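Local coordinates for protein MYB21 (Trichomonas vaginalis, PDB 3OSG) that binds DNA promoter elements of the ap65-1 gene through its Myb R2R3 domain and probably acts as a transcription factor for RNA polymerase II, at residues T63-E68 with I97-R102; D70-Q75 with K89-R94; D19-R24 with A38-R43. One frame throughout, in Å; residues are numbered along the deposited sequence.

Contact 1: residues T63-E68 with I97-R102. With nucleotides of chain C; nucleotides of chain B.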
loop_
_atom_site.group_PDB
_atom_site.type_symbol
_atom_site.label_atom_id
_atom_site.label_comp_id
_atom_site.label_asym_id
_atom_site.label_seq_id
_atom_site.Cartn_x
_atom_site.Cartn_y
_atom_site.Cartn_z
ATOM N N THR A 63 6.523 -5.368 8.952
ATOM C CA THR A 63 6.291 -6.238 10.093
ATOM C C THR A 63 4.792 -6.456 10.290
ATOM O O THR A 63 3.987 -5.576 9.993
ATOM C CB THR A 63 6.895 -5.633 11.356
ATOM O OG1 THR A 63 6.207 -4.419 11.681
ATOM C CG2 THR A 63 8.361 -5.323 11.127
ATOM N N PRO A 64 4.410 -7.642 10.774
ATOM C CA PRO A 64 2.994 -7.941 10.991
ATOM C C PRO A 64 2.374 -6.934 11.943
ATOM O O PRO A 64 3.096 -6.322 12.729
ATOM C CB PRO A 64 3.027 -9.329 11.643
ATOM C CG PRO A 64 4.298 -9.941 11.137
ATOM C CD PRO A 64 5.275 -8.798 11.062
ATOM N N TRP A 65 1.060 -6.761 11.844
ATOM C CA TRP A 65 0.296 -5.924 12.753
ATOM C C TRP A 65 0.344 -6.506 14.152
ATOM O O TRP A 65 0.113 -7.700 14.345
ATOM C CB TRP A 65 -1.159 -5.825 12.290
ATOM C CG TRP A 65 -1.354 -4.781 11.244
ATOM C CD1 TRP A 65 -0.922 -4.828 9.956
ATOM C CD2 TRP A 65 -2.024 -3.524 11.398
ATOM N NE1 TRP A 65 -1.274 -3.677 9.295
ATOM C CE2 TRP A 65 -1.953 -2.859 10.159
ATOM C CE3 TRP A 65 -2.671 -2.894 12.463
ATOM C CZ2 TRP A 65 -2.508 -1.605 9.955
ATOM C CZ3 TRP A 65 -3.222 -1.651 12.257
ATOM C CH2 TRP A 65 -3.142 -1.021 11.010
ATOM N N THR A 66 0.654 -5.649 15.113
ATOM C CA THR A 66 0.771 -6.037 16.504
ATOM C C THR A 66 -0.583 -5.839 17.176
ATOM O O THR A 66 -1.430 -5.113 16.666
ATOM C CB THR A 66 1.786 -5.147 17.211
ATOM O OG1 THR A 66 1.212 -3.855 17.411
ATOM C CG2 THR A 66 3.043 -5.000 16.375
ATOM N N ALA A 67 -0.793 -6.483 18.320
ATOM C CA ALA A 67 -2.063 -6.350 19.021
ATOM C C ALA A 67 -2.279 -4.918 19.532
ATOM O O ALA A 67 -3.416 -4.453 19.662
ATOM C CB ALA A 67 -2.169 -7.391 20.161
ATOM N N GLU A 68 -1.184 -4.214 19.800
ATOM C CA GLU A 68 -1.264 -2.821 20.215
ATOM C C GLU A 68 -1.776 -1.963 19.062
ATOM O O GLU A 68 -2.626 -1.088 19.254
ATOM C CB GLU A 68 0.099 -2.310 20.706
ATOM C CG GLU A 68 0.731 -3.160 21.822
ATOM C CD GLU A 68 1.295 -4.500 21.327
ATOM O OE1 GLU A 68 1.775 -4.563 20.176
ATOM O OE2 GLU A 68 1.270 -5.491 22.092
ATOM N N ILE A 97 -4.219 2.553 2.833
ATOM C CA ILE A 97 -4.492 1.281 2.169
ATOM C C ILE A 97 -4.422 0.164 3.207
ATOM O O ILE A 97 -5.332 -0.652 3.308
ATOM C CB ILE A 97 -3.445 0.967 1.066
ATOM C CG1 ILE A 97 -3.660 1.846 -0.171
ATOM C CG2 ILE A 97 -3.438 -0.528 0.733
ATOM C CD1 ILE A 97 -5.068 1.872 -0.696
ATOM N N HIS A 98 -3.340 0.148 3.981
ATOM C CA HIS A 98 -3.155 -0.876 5.003
ATOM C C HIS A 98 -4.212 -0.774 6.100
ATOM O O HIS A 98 -4.758 -1.792 6.548
ATOM C CB HIS A 98 -1.744 -0.826 5.612
ATOM C CG HIS A 98 -0.642 -0.732 4.599
ATOM N ND1 HIS A 98 -0.522 -1.605 3.538
ATOM C CD2 HIS A 98 0.391 0.138 4.485
ATOM C CE1 HIS A 98 0.534 -1.277 2.813
ATOM N NE2 HIS A 98 1.103 -0.220 3.364
ATOM N N ILE A 99 -4.504 0.442 6.535
ATOM C CA ILE A 99 -5.499 0.638 7.585
ATOM C C ILE A 99 -6.875 0.113 7.181
ATOM O O ILE A 99 -7.531 -0.589 7.961
ATOM C CB ILE A 99 -5.605 2.132 8.032
ATOM C CG1 ILE A 99 -4.684 2.417 9.219
ATOM C CG2 ILE A 99 -7.029 2.467 8.451
ATOM C CD1 ILE A 99 -3.205 2.359 8.930
ATOM N N LYS A 100 -7.328 0.437 5.972
ATOM C CA LYS A 100 -8.655 -0.027 5.563
ATOM C C LYS A 100 -8.724 -1.553 5.296
ATOM O O LYS A 100 -9.739 -2.181 5.579
ATOM C CB LYS A 100 -9.286 0.832 4.449
ATOM C CG LYS A 100 -8.693 0.736 3.048
ATOM C CD LYS A 100 -9.418 1.709 2.107
ATOM C CE LYS A 100 -8.796 1.704 0.715
ATOM N NZ LYS A 100 -9.019 0.385 0.040
ATOM N N ASN A 101 -7.640 -2.158 4.809
ATOM C CA ASN A 101 -7.590 -3.624 4.743
ATOM C C ASN A 101 -7.676 -4.259 6.140
ATOM O O ASN A 101 -8.369 -5.262 6.350
ATOM C CB ASN A 101 -6.309 -4.113 4.036
ATOM C CG ASN A 101 -6.402 -4.015 2.514
ATOM O OD1 ASN A 101 -7.488 -4.078 1.931
ATOM N ND2 ASN A 101 -5.260 -3.874 1.870
ATOM N N ARG A 102 -6.959 -3.673 7.088
ATOM C CA ARG A 102 -6.898 -4.220 8.435
ATOM C C ARG A 102 -8.227 -4.108 9.160
ATOM O O ARG A 102 -8.522 -4.932 10.024
ATOM C CB ARG A 102 -5.808 -3.539 9.252
ATOM C CG ARG A 102 -5.519 -4.237 10.551
ATOM C CD ARG A 102 -4.933 -5.609 10.320
ATOM N NE ARG A 102 -4.739 -6.285 11.597
ATOM C CZ ARG A 102 -4.358 -7.550 11.734
ATOM N NH1 ARG A 102 -4.134 -8.306 10.671
ATOM N NH2 ARG A 102 -4.214 -8.061 12.947
ATOM P P DG C 6 -14.801 3.642 2.284
ATOM O OP1 DG C 6 -15.945 4.056 3.121
ATOM O OP2 DG C 6 -13.738 2.827 2.882
ATOM O "O5'" DG C 6 -15.395 2.948 1.004
ATOM C "C5'" DG C 6 -16.381 3.643 0.255
ATOM C "C4'" DG C 6 -16.658 2.966 -1.076
ATOM O "O4'" DG C 6 -15.464 2.855 -1.904
ATOM C "C3'" DG C 6 -17.224 1.561 -0.949
ATOM O "O3'" DG C 6 -18.240 1.478 -1.960
ATOM C "C2'" DG C 6 -15.999 0.680 -1.206
ATOM C "C1'" DG C 6 -15.193 1.498 -2.218
ATOM N N9 DG C 6 -13.738 1.384 -2.102
ATOM C C8 DG C 6 -13.022 1.591 -0.962
ATOM N N7 DG C 6 -11.735 1.467 -1.120
ATOM C C5 DG C 6 -11.579 1.159 -2.461
ATOM C C6 DG C 6 -10.384 0.905 -3.195
ATOM O O6 DG C 6 -9.214 0.938 -2.760
ATOM N N1 DG C 6 -10.660 0.626 -4.539
ATOM C C2 DG C 6 -11.945 0.609 -5.062
ATOM N N2 DG C 6 -12.081 0.338 -6.363
ATOM N N3 DG C 6 -13.056 0.844 -4.373
ATOM C C4 DG C 6 -12.806 1.117 -3.082
ATOM P P DA B 5 -1.054 -6.524 1.017
ATOM O OP1 DA B 5 0.087 -7.221 1.615
ATOM O OP2 DA B 5 -1.508 -5.220 1.546
ATOM O "O5'" DA B 5 -0.743 -6.354 -0.542
ATOM C "C5'" DA B 5 -0.407 -7.512 -1.279
ATOM C "C4'" DA B 5 -0.753 -7.314 -2.734
ATOM O "O4'" DA B 5 -2.198 -7.308 -2.876
ATOM C "C3'" DA B 5 -0.283 -5.988 -3.336
ATOM O "O3'" DA B 5 0.006 -6.209 -4.706
ATOM C "C2'" DA B 5 -1.497 -5.081 -3.185
ATOM C "C1'" DA B 5 -2.648 -6.062 -3.365
ATOM N N9 DA B 5 -3.829 -5.728 -2.571
ATOM C C8 DA B 5 -3.844 -5.238 -1.296
ATOM N N7 DA B 5 -5.049 -5.028 -0.813
ATOM C C5 DA B 5 -5.885 -5.434 -1.827
ATOM C C6 DA B 5 -7.288 -5.483 -1.924
ATOM N N6 DA B 5 -8.094 -5.094 -0.930
ATOM N N1 DA B 5 -7.824 -5.946 -3.064
ATOM C C2 DA B 5 -7.004 -6.348 -4.043
ATOM N N3 DA B 5 -5.662 -6.343 -4.062
ATOM C C4 DA B 5 -5.154 -5.872 -2.920
ATOM P P DC C 5 -10.121 8.537 3.069
ATOM O OP1 DC C 5 -10.909 9.249 4.094
ATOM O OP2 DC C 5 -8.861 7.865 3.431
ATOM O "O5'" DC C 5 -11.028 7.500 2.269
ATOM C "C5'" DC C 5 -12.251 7.935 1.746
ATOM C "C4'" DC C 5 -12.839 6.803 0.953
ATOM O "O4'" DC C 5 -12.033 6.610 -0.235
ATOM C "C3'" DC C 5 -12.877 5.452 1.681
ATOM O "O3'" DC C 5 -14.211 4.969 1.587
ATOM C "C2'" DC C 5 -11.901 4.588 0.887
ATOM C "C1'" DC C 5 -12.019 5.223 -0.498
ATOM N N1 DC C 5 -10.871 4.928 -1.392
ATOM C C2 DC C 5 -11.103 4.600 -2.720
ATOM O O2 DC C 5 -12.271 4.558 -3.095
ATOM N N3 DC C 5 -10.042 4.340 -3.533
ATOM C C4 DC C 5 -8.802 4.393 -3.042
ATOM N N4 DC C 5 -7.776 4.131 -3.849
ATOM C C5 DC C 5 -8.545 4.740 -1.688
ATOM C C6 DC C 5 -9.598 4.989 -0.906
#
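Trp-65 and Arg-102 lie flat against each other in the C-terminal Myb-like domain of this R2R3 fragment, where the helix 96-109 serves as the DNA-recognition helix. The tight part is one face of the indole: Arg-102 CG sits 3.6 Å from the centroid of the Trp-65 six-membered ring, only 9° off the normal, a CH-pi contact. The two side chains run past each other in opposite senses. The bend at chi2 (66°) carries the rest of Arg-102 back over the indole, and its guanidinium, tilted 18° from the ring plane, ends with one face on Trp-65 CB; its NH2 is salt-bridged to Asp-70. At the ring edge the packing is looser, Trp-65 CH2 standing 4.0 Å from Ile-99 CD1. Looser still is the start of the segment 63-68, where the exposed Thr-63 and Pro-64 make no contact with the recognition helix. Lys-100 and Asn-101, pointing elsewhere round that helix, meet the bases. Lys-100 NZ donates to both O6 (2.9 Å) and N7 (3.1 Å) of DG6 of chain C. Asn-101 grips the adenine of DA5 of chain B with two bonds: OD1 accepts from N6 at 3.1 Å, and ND2 donates to N7 at 2.9 Å.

Contact 2: residues D70-Q75 with K89-R94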
loop_
_atom_site.group_PDB
_atom_site.type_symbol
_atom_site.label_atom_id
_atom_site.label_comp_id
_atom_site.label_asym_id
_atom_site.label_seq_id
_atom_site.Cartn_x
_atom_site.Cartn_y
_atom_site.Cartn_z
ATOM N N ASP A 70 -3.634 -3.034 16.545
ATOM C CA ASP A 70 -5.043 -3.354 16.347
ATOM C C ASP A 70 -5.913 -2.548 17.290
ATOM O O ASP A 70 -6.931 -1.967 16.881
ATOM C CB ASP A 70 -5.297 -4.841 16.577
ATOM C CG ASP A 70 -5.015 -5.665 15.351
ATOM O OD1 ASP A 70 -5.008 -6.917 15.453
ATOM O OD2 ASP A 70 -4.796 -5.040 14.282
ATOM N N ALA A 71 -5.500 -2.527 18.555
ATOM C CA ALA A 71 -6.256 -1.859 19.609
ATOM C C ALA A 71 -6.346 -0.374 19.296
ATOM O O ALA A 71 -7.413 0.231 19.389
ATOM C CB ALA A 71 -5.596 -2.090 20.967
ATOM N N LEU A 72 -5.228 0.211 18.892
ATOM C CA LEU A 72 -5.253 1.596 18.435
ATOM C C LEU A 72 -6.278 1.798 17.305
ATOM O O LEU A 72 -7.046 2.762 17.317
ATOM C CB LEU A 72 -3.857 2.040 18.002
ATOM C CG LEU A 72 -3.724 3.510 17.594
ATOM C CD1 LEU A 72 -4.147 4.469 18.730
ATOM C CD2 LEU A 72 -2.299 3.793 17.152
ATOM N N LEU A 73 -6.313 0.877 16.342
ATOM C CA LEU A 73 -7.223 1.025 15.205
ATOM C C LEU A 73 -8.684 1.046 15.615
ATOM O O LEU A 73 -9.477 1.815 15.086
ATOM C CB LEU A 73 -7.018 -0.087 14.174
ATOM C CG LEU A 73 -7.803 0.114 12.874
ATOM C CD1 LEU A 73 -7.599 1.540 12.365
ATOM C CD2 LEU A 73 -7.357 -0.887 11.818
ATOM N N VAL A 74 -9.061 0.185 16.547
ATOM C CA VAL A 74 -10.452 0.170 16.972
ATOM C C VAL A 74 -10.789 1.492 17.664
ATOM O O VAL A 74 -11.864 2.044 17.457
ATOM C CB VAL A 74 -10.752 -1.016 17.897
ATOM C CG1 VAL A 74 -10.468 -2.343 17.188
ATOM C CG2 VAL A 74 -9.923 -0.925 19.137
ATOM N N GLN A 75 -9.862 2.010 18.464
ATOM C CA GLN A 75 -10.078 3.294 19.135
ATOM C C GLN A 75 -10.143 4.447 18.140
ATOM O O GLN A 75 -11.060 5.271 18.184
ATOM C CB GLN A 75 -8.982 3.561 20.169
ATOM C CG GLN A 75 -8.853 5.026 20.585
ATOM C CD GLN A 75 -7.837 5.231 21.704
ATOM O OE1 GLN A 75 -7.096 6.219 21.719
ATOM N NE2 GLN A 75 -7.791 4.285 22.643
ATOM N N LYS A 89 -2.328 8.469 9.900
ATOM C CA LYS A 89 -1.375 9.404 10.484
ATOM C C LYS A 89 -0.802 8.830 11.789
ATOM O O LYS A 89 0.393 8.970 12.073
ATOM C CB LYS A 89 -2.050 10.747 10.765
ATOM C CG LYS A 89 -2.412 11.574 9.540
ATOM C CD LYS A 89 -1.165 12.106 8.859
ATOM C CE LYS A 89 -1.490 13.293 7.953
ATOM N NZ LYS A 89 -0.244 13.969 7.481
ATOM N N PHE A 90 -1.660 8.176 12.573
ATOM C CA PHE A 90 -1.248 7.618 13.867
ATOM C C PHE A 90 -0.506 6.281 13.783
ATOM O O PHE A 90 -0.159 5.704 14.811
ATOM C CB PHE A 90 -2.449 7.495 14.809
ATOM C CG PHE A 90 -3.194 8.783 14.999
ATOM C CD1 PHE A 90 -4.336 9.055 14.267
ATOM C CD2 PHE A 90 -2.736 9.735 15.895
ATOM C CE1 PHE A 90 -5.015 10.252 14.432
ATOM C CE2 PHE A 90 -3.405 10.931 16.067
ATOM C CZ PHE A 90 -4.547 11.193 15.338
ATOM N N PHE A 91 -0.247 5.797 12.570
ATOM C CA PHE A 91 0.413 4.507 12.392
ATOM C C PHE A 91 1.669 4.637 11.542
ATOM O O PHE A 91 1.631 4.492 10.321
ATOM C CB PHE A 91 -0.546 3.484 11.775
ATOM C CG PHE A 91 -1.746 3.176 12.638
ATOM C CD1 PHE A 91 -1.761 2.056 13.451
ATOM C CD2 PHE A 91 -2.850 4.007 12.637
ATOM C CE1 PHE A 91 -2.858 1.771 14.239
ATOM C CE2 PHE A 91 -3.954 3.729 13.425
ATOM C CZ PHE A 91 -3.957 2.609 14.229
ATOM N N PRO A 92 2.798 4.924 12.191
ATOM C CA PRO A 92 4.063 5.028 11.466
ATOM C C PRO A 92 4.355 3.763 10.671
ATOM O O PRO A 92 4.452 2.679 11.243
ATOM C CB PRO A 92 5.097 5.198 12.589
ATOM C CG PRO A 92 4.393 4.814 13.842
ATOM C CD PRO A 92 2.966 5.166 13.628
ATOM N N GLY A 93 4.496 3.902 9.359
ATOM C CA GLY A 93 4.863 2.774 8.533
ATOM C C GLY A 93 3.673 2.109 7.867
ATOM O O GLY A 93 3.849 1.146 7.128
ATOM N N ARG A 94 2.472 2.626 8.126
ATOM C CA ARG A 94 1.251 2.098 7.522
ATOM C C ARG A 94 0.545 3.224 6.798
ATOM O O ARG A 94 0.583 4.361 7.246
ATOM C CB ARG A 94 0.308 1.553 8.599
ATOM C CG ARG A 94 1.001 1.166 9.893
ATOM C CD ARG A 94 0.836 -0.305 10.224
ATOM N NE ARG A 94 1.579 -1.177 9.318
ATOM C CZ ARG A 94 2.115 -2.348 9.666
ATOM N NH1 ARG A 94 2.009 -2.806 10.909
ATOM N NH2 ARG A 94 2.758 -3.071 8.766
#
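Leu-72 reaches out from the helix 67-80 and lays its CD2 methyl over one face of the Phe-91 ring. That methyl is 3.9 Å from the ring centroid and 26° off the normal, a CH-pi contact displaced toward the rim. The two side chains come from opposite directions. At the far end of the phenyl group, Leu-72 CG is 3.5 Å from Phe-91 CZ. With its CG anti to the backbone N (chi1 -176°), Leu-72 projects its branch away from the helix and across the aromatic face. Leu-73, the next residue along, takes the edge of the same ring. Its backbone N lies in the ring plane, 3.6 Å from Phe-91 CZ, while its CB keeps a more relaxed 4.1 Å from that same carbon. The phenyl tip is thus fitted into the corner between a leucine side chain and the helix backbone; the side-chain packing is apolar, and no hydrogen bond crosses the contact.

Toward the surface the contact thins out. Leu-72 CD2 also comes to 3.7 Å from the carbonyl O of Phe-90, but the exposed Phe-90 ring leads away from the leucine and makes a cation-pi contact with Lys-76.

Just beyond Phe-91 the chain reverses in a type II beta turn, closed by the bond from Arg-94 N to Phe-91 O (3.0 Å). Gly-93 takes the positive phi (98°) of this turn. The turn delivers Arg-94 to Glu-69, its salt-bridge partner. In the Myb helix-turn-helix unit, this loop leaves the helix 84-88 and comes just before the recognition helix 96-109. From it Phe-91 joins two helices, packing through Leu-72 and Leu-73 on the first helix of the domain, 67-80, and meeting Ile-99 of the helix 96-109.

Contact 3: residues D19-R24 with A38-R43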
loop_
_atom_site.group_PDB
_atom_site.type_symbol
_atom_site.label_atom_id
_atom_site.label_comp_id
_atom_site.label_asym_id
_atom_site.label_seq_id
_atom_site.Cartn_x
_atom_site.Cartn_y
_atom_site.Cartn_z
ATOM N N ASP A 19 9.603 -4.634 -8.870
ATOM C CA ASP A 19 9.796 -3.877 -7.645
ATOM C C ASP A 19 11.213 -3.297 -7.620
ATOM O O ASP A 19 11.406 -2.114 -7.327
ATOM C CB ASP A 19 9.558 -4.773 -6.422
ATOM C CG ASP A 19 8.075 -5.036 -6.165
ATOM O OD1 ASP A 19 7.227 -4.322 -6.749
ATOM O OD2 ASP A 19 7.755 -5.944 -5.370
ATOM N N GLU A 20 12.196 -4.138 -7.940
ATOM C CA GLU A 20 13.587 -3.698 -7.998
ATOM C C GLU A 20 13.757 -2.577 -9.021
ATOM O O GLU A 20 14.269 -1.506 -8.701
ATOM C CB GLU A 20 14.515 -4.867 -8.323
ATOM C CG GLU A 20 14.933 -5.656 -7.092
ATOM C CD GLU A 20 15.430 -4.763 -5.959
ATOM O OE1 GLU A 20 16.375 -3.968 -6.180
ATOM O OE2 GLU A 20 14.871 -4.861 -4.841
ATOM N N MET A 21 13.319 -2.847 -10.246
ATOM C CA MET A 21 13.186 -1.843 -11.285
ATOM C C MET A 21 12.595 -0.525 -10.762
ATOM O O MET A 21 13.191 0.542 -10.934
ATOM C CB MET A 21 12.321 -2.410 -12.408
ATOM C CG MET A 21 12.360 -1.627 -13.691
ATOM S SD MET A 21 11.939 -2.653 -15.117
ATOM C CE MET A 21 11.546 -1.372 -16.302
ATOM N N LEU A 22 11.438 -0.599 -10.103
ATOM C CA LEU A 22 10.747 0.612 -9.652
ATOM C C LEU A 22 11.593 1.398 -8.664
ATOM O O LEU A 22 11.682 2.626 -8.744
ATOM C CB LEU A 22 9.397 0.263 -9.015
ATOM C CG LEU A 22 8.236 1.263 -9.159
ATOM C CD1 LEU A 22 7.051 0.891 -8.275
ATOM C CD2 LEU A 22 8.652 2.675 -8.874
ATOM N N LYS A 23 12.198 0.690 -7.716
ATOM C CA LYS A 23 13.062 1.326 -6.723
ATOM C C LYS A 23 14.204 2.098 -7.402
ATOM O O LYS A 23 14.581 3.177 -6.956
ATOM C CB LYS A 23 13.649 0.290 -5.768
ATOM C CG LYS A 23 12.641 -0.484 -4.941
ATOM C CD LYS A 23 13.351 -1.600 -4.177
ATOM C CE LYS A 23 12.357 -2.587 -3.564
ATOM N NZ LYS A 23 12.998 -3.868 -3.123
ATOM N N ARG A 24 14.750 1.525 -8.471
ATOM C CA ARG A 24 15.816 2.166 -9.239
ATOM C C ARG A 24 15.306 3.415 -9.936
ATOM O O ARG A 24 15.930 4.479 -9.874
ATOM C CB ARG A 24 16.374 1.205 -10.290
ATOM C CG ARG A 24 17.219 0.083 -9.735
ATOM C CD ARG A 24 17.754 -0.811 -10.847
ATOM N NE ARG A 24 18.003 -2.169 -10.363
ATOM C CZ ARG A 24 17.242 -3.225 -10.646
ATOM N NH1 ARG A 24 16.177 -3.100 -11.434
ATOM N NH2 ARG A 24 17.558 -4.416 -10.150
ATOM N N ALA A 38 6.994 5.163 -18.082
ATOM C CA ALA A 38 7.400 4.981 -19.471
ATOM C C ALA A 38 8.395 3.830 -19.613
ATOM O O ALA A 38 8.474 3.194 -20.656
ATOM C CB ALA A 38 7.987 6.281 -20.045
ATOM N N THR A 39 9.148 3.549 -18.560
ATOM C CA THR A 39 10.169 2.515 -18.628
ATOM C C THR A 39 9.604 1.129 -18.324
ATOM O O THR A 39 10.318 0.136 -18.418
ATOM C CB THR A 39 11.338 2.844 -17.689
ATOM O OG1 THR A 39 11.026 2.420 -16.366
ATOM C CG2 THR A 39 11.580 4.359 -17.664
ATOM N N PHE A 40 8.314 1.075 -17.984
ATOM C CA PHE A 40 7.600 -0.175 -17.708
ATOM C C PHE A 40 6.571 -0.431 -18.795
ATOM O O PHE A 40 5.554 0.240 -18.847
ATOM C CB PHE A 40 6.841 -0.086 -16.380
ATOM C CG PHE A 40 7.712 -0.128 -15.165
ATOM C CD1 PHE A 40 7.805 -1.278 -14.410
ATOM C CD2 PHE A 40 8.423 0.985 -14.769
ATOM C CE1 PHE A 40 8.597 -1.317 -13.288
ATOM C CE2 PHE A 40 9.217 0.955 -13.651
ATOM C CZ PHE A 40 9.303 -0.196 -12.906
ATOM N N PRO A 41 6.812 -1.417 -19.663
ATOM C CA PRO A 41 5.919 -1.614 -20.815
ATOM C C PRO A 41 4.459 -1.916 -20.425
ATOM O O PRO A 41 3.527 -1.547 -21.154
ATOM C CB PRO A 41 6.548 -2.806 -21.547
ATOM C CG PRO A 41 7.374 -3.499 -20.507
ATOM C CD PRO A 41 7.889 -2.420 -19.609
ATOM N N ASN A 42 4.262 -2.560 -19.283
ATOM C CA ASN A 42 2.912 -2.931 -18.869
ATOM C C ASN A 42 2.369 -2.154 -17.665
ATOM O O ASN A 42 1.405 -2.589 -17.042
ATOM C CB ASN A 42 2.856 -4.432 -18.562
ATOM C CG ASN A 42 3.307 -5.290 -19.737
ATOM O OD1 ASN A 42 2.758 -5.192 -20.840
ATOM N ND2 ASN A 42 4.303 -6.152 -19.498
ATOM N N ARG A 43 2.977 -1.018 -17.331
ATOM C CA ARG A 43 2.558 -0.267 -16.149
ATOM C C ARG A 43 2.293 1.204 -16.467
ATOM O O ARG A 43 3.010 1.819 -17.257
ATOM C CB ARG A 43 3.633 -0.344 -15.060
ATOM C CG ARG A 43 3.958 -1.767 -14.588
ATOM C CD ARG A 43 2.790 -2.408 -13.856
ATOM N NE ARG A 43 3.111 -3.766 -13.425
ATOM C CZ ARG A 43 2.281 -4.530 -12.736
ATOM N NH1 ARG A 43 1.092 -4.044 -12.399
ATOM N NH2 ARG A 43 2.638 -5.764 -12.386
#
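Phe-40 and Met-21 bury the most surface here, with Leu-22 at the ring edge. The Met-21 side chain leaves the helix 16-29 and runs across one face of the phenyl ring, the two groups approaching from opposite directions. Its CG lies 3.5 Å from Phe-40 CZ, at the tip of the ring. Farther out, Met-21 SD is 4.4 Å from the centroid of the Phe-40 ring and 24° off the normal, a Met-aromatic contact. Met-21 spans the ring in this way because CG is anti to the backbone N (chi1 -166°) and the chain stays extended beyond it. The terminal CE is modelled over the ring centre, but that place is doubtful, because its approach to the carbonyl O of Thr-39 is too short to be trusted. Thr-39, at the exposed end, turns its OG1 back to the carbonyl O of Ile-36.

Leu-22 meets Phe-40 from another quarter, its side chain crossing the phenylalanine at about a right angle. Its backbone N sits in the ring plane, at the edge, 3.5 Å from Phe-40 CZ; its CB is 3.9 Å from the same carbon. Leu-22 also touches Arg-51 and Leu-56 of the helix 45-56, linking the contact to the third helix of the bundle. Phe-40, in the loop before that helix, thus packs on the helix 16-29 within the three-helix, helix-turn-helix Myb fold.

Overall arrangement
Contacts 1 and 2 form one continuous cluster, with centres 7 Å apart and contact 2 nested along the chain inside the loop closed by contact 1. Two polar links join them: the salt bridge from Arg-102 NH2 to Asp-70 OD1, 2.9 Å, and a probable hydrogen bond from Arg-94 NH2 to Thr-63 O, 3.0 Å. Contact 3 lies in the other, N-terminal Myb-like domain, its centre about 27 Å from that of contact 1 and 31 Å from that of contact 2; it touches neither. Its helix-to-loop pairing is the counterpart of contact 2. Contact 1 carries the base hydrogen bonds of Lys-100 and Asn-101; the nearest atoms of contacts 2 and 3 lie about 7 Å and 4 Å from the DNA.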